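Local coordinates for putative hemin transport system, substrate-binding protein (Burkholderia cenocepacia J2315, PDB 5GIZ) that binds heme in the periplasm and probably hands it to an inner-membrane transporter as the substrate-binding protein of a heme-uptake system, at residues L125-F128 with D129-W132. Numbering follows the deposited sequence. Where two conformers were deposited one is given.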
loop_
_atom_site.group_PDB
_atom_site.type_symbol
_atom_site.label_atom_id
_atom_site.label_comp_id
_atom_site.label_asym_id
_atom_site.label_seq_id
_atom_site.Cartn_x
_atom_site.Cartn_y
_atom_site.Cartn_z
ATOM N N LEU A 125 -11.706 5.598 -13.348
ATOM C CA LEU A 125 -11.023 6.844 -13.029
ATOM C C LEU A 125 -12.013 7.932 -12.583
ATOM O O LEU A 125 -11.768 8.690 -11.674
ATOM C CB LEU A 125 -10.157 7.306 -14.236
ATOM C CG LEU A 125 -9.282 8.528 -13.944
ATOM C CD1 LEU A 125 -8.220 8.163 -12.919
ATOM C CD2 LEU A 125 -8.648 9.075 -15.203
ATOM N N GLN A 126 -13.147 8.005 -13.253
ATOM C CA GLN A 126 -14.137 8.982 -12.912
ATOM C C GLN A 126 -14.676 8.736 -11.493
ATOM O O GLN A 126 -14.819 9.663 -10.724
ATOM C CB GLN A 126 -15.213 8.933 -13.967
ATOM C CG GLN A 126 -16.372 9.843 -13.742
ATOM C CD GLN A 126 -17.458 9.568 -14.785
ATOM O OE1 GLN A 126 -18.113 8.526 -14.757
ATOM N NE2 GLN A 126 -17.593 10.428 -15.716
ATOM N N ARG A 127 -14.919 7.473 -11.132
ATOM C CA ARG A 127 -15.385 7.125 -9.761
ATOM C C ARG A 127 -14.329 7.462 -8.724
ATOM O O ARG A 127 -14.584 8.087 -7.693
ATOM C CB ARG A 127 -15.688 5.609 -9.631
ATOM C CG ARG A 127 -16.771 5.089 -10.552
ATOM C CD ARG A 127 -17.438 3.790 -10.095
ATOM N NE ARG A 127 -16.554 2.633 -9.919
ATOM C CZ ARG A 127 -16.092 1.846 -10.895
ATOM N NH1 ARG A 127 -16.387 2.058 -12.186
ATOM N NH2 ARG A 127 -15.314 0.821 -10.567
ATOM N N PHE A 128 -13.103 7.017 -9.000
ATOM C CA PHE A 128 -11.977 7.277 -8.155
ATOM C C PHE A 128 -11.821 8.778 -7.894
ATOM O O PHE A 128 -11.669 9.213 -6.742
ATOM C CB PHE A 128 -10.714 6.687 -8.783
ATOM C CG PHE A 128 -9.499 6.948 -8.002
ATOM C CD1 PHE A 128 -8.775 8.108 -8.193
ATOM C CD2 PHE A 128 -9.023 6.023 -7.076
ATOM C CE1 PHE A 128 -7.612 8.363 -7.521
ATOM C CE2 PHE A 128 -7.866 6.270 -6.391
ATOM C CZ PHE A 128 -7.138 7.435 -6.601
ATOM N N ASP A 129 -11.879 9.576 -8.958
ATOM C CA ASP A 129 -11.700 11.024 -8.828
ATOM C C ASP A 129 -12.782 11.698 -8.009
ATOM O O ASP A 129 -12.497 12.565 -7.209
ATOM C CB ASP A 129 -11.633 11.696 -10.201
ATOM C CG ASP A 129 -10.319 11.459 -10.929
ATOM O OD1 ASP A 129 -9.346 10.935 -10.329
ATOM O OD2 ASP A 129 -10.202 11.824 -12.147
ATOM N N ARG A 130 -14.029 11.211 -8.136
ATOM C CA ARG A 130 -15.134 11.712 -7.330
ATOM C C ARG A 130 -14.890 11.343 -5.873
ATOM O O ARG A 130 -15.037 12.172 -4.970
ATOM C CB ARG A 130 -16.450 11.128 -7.872
ATOM C CG ARG A 130 -17.705 11.585 -7.186
ATOM C CD ARG A 130 -18.906 11.141 -8.013
ATOM N NE ARG A 130 -19.044 9.675 -8.165
ATOM C CZ ARG A 130 -19.016 8.978 -9.314
ATOM N NH1 ARG A 130 -18.841 9.565 -10.507
ATOM N NH2 ARG A 130 -19.184 7.644 -9.274
ATOM N N ASP A 131 -14.535 10.096 -5.643
ATOM C CA ASP A 131 -14.271 9.687 -4.280
ATOM C C ASP A 131 -13.080 10.426 -3.665
ATOM O O ASP A 131 -13.063 10.760 -2.458
ATOM C CB ASP A 131 -14.037 8.189 -4.200
ATOM C CG ASP A 131 -15.285 7.378 -4.498
ATOM O OD1 ASP A 131 -16.406 7.886 -4.475
ATOM O OD2 ASP A 131 -15.156 6.194 -4.738
ATOM N N TRP A 132 -12.057 10.653 -4.481
ATOM C CA TRP A 132 -10.902 11.389 -3.997
ATOM C C TRP A 132 -11.265 12.817 -3.553
ATOM O O TRP A 132 -10.821 13.290 -2.519
ATOM C CB TRP A 132 -9.832 11.399 -5.037
ATOM C CG TRP A 132 -8.574 12.085 -4.567
ATOM C CD1 TRP A 132 -8.008 13.153 -5.133
ATOM C CD2 TRP A 132 -7.743 11.730 -3.450
ATOM N NE1 TRP A 132 -6.888 13.515 -4.443
ATOM C CE2 TRP A 132 -6.709 12.674 -3.390
ATOM C CE3 TRP A 132 -7.805 10.737 -2.484
ATOM C CZ2 TRP A 132 -5.690 12.624 -2.457
ATOM C CZ3 TRP A 132 -6.811 10.712 -1.507
ATOM C CH2 TRP A 132 -5.746 11.633 -1.528
#
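The carbonyl oxygen of F128 accepts the backbone N-H of W132 at 2.7 Å (N to O), the shortest of four i to i+4 hydrogen bonds that make L125-W132 two continuous turns of α-helix. The bond one residue earlier, from D131 N to R127 O, is the straightest of the four; D129 N to L125 O and R130 N to Q126 O complete the set.

D129 carries the side-chain contact. Because its CG stands beside the backbone N (chi1 -74°), the carboxylate folds back along the preceding turn, and OD2 comes 3.9 Å from CG of L125. OD1 reaches the edge of the F128 ring, in the ring plane and 3.6 Å from CD1, with ring and carboxylate planes 63° apart. This apposes the acidic oxygen to the ring's hydrogen-bearing rim instead of its π face. The same carboxylate forms a salt bridge through OD2 with R105, which would favour its ionised form.

On another side of the helix, R130 bends at chi3 (62°) and turns its guanidinium back over the preceding turn, with R130 NH1 4.1 Å from Q126 CG. The CA of R127 lies 3.8 Å above one face, offset toward the rim, and R130 NH2 is 3.7 Å from R127 CG. The arginine charges themselves stay apart, with R127 NE 5.7 Å from R130 NH2.

Helix 118-141 packs here against two other helices: the F128 side chain touches V101, V104 and I108 of helix 101-114 as well as P256 of helix 255-269, while W132 touches L255 and V259 of the latter and stacks edge-to-face with Y178. Away from the heme sites, helix 118-141 links the parallel-sheet lobe to the mixed-sheet lobe of this periplasmic binding protein.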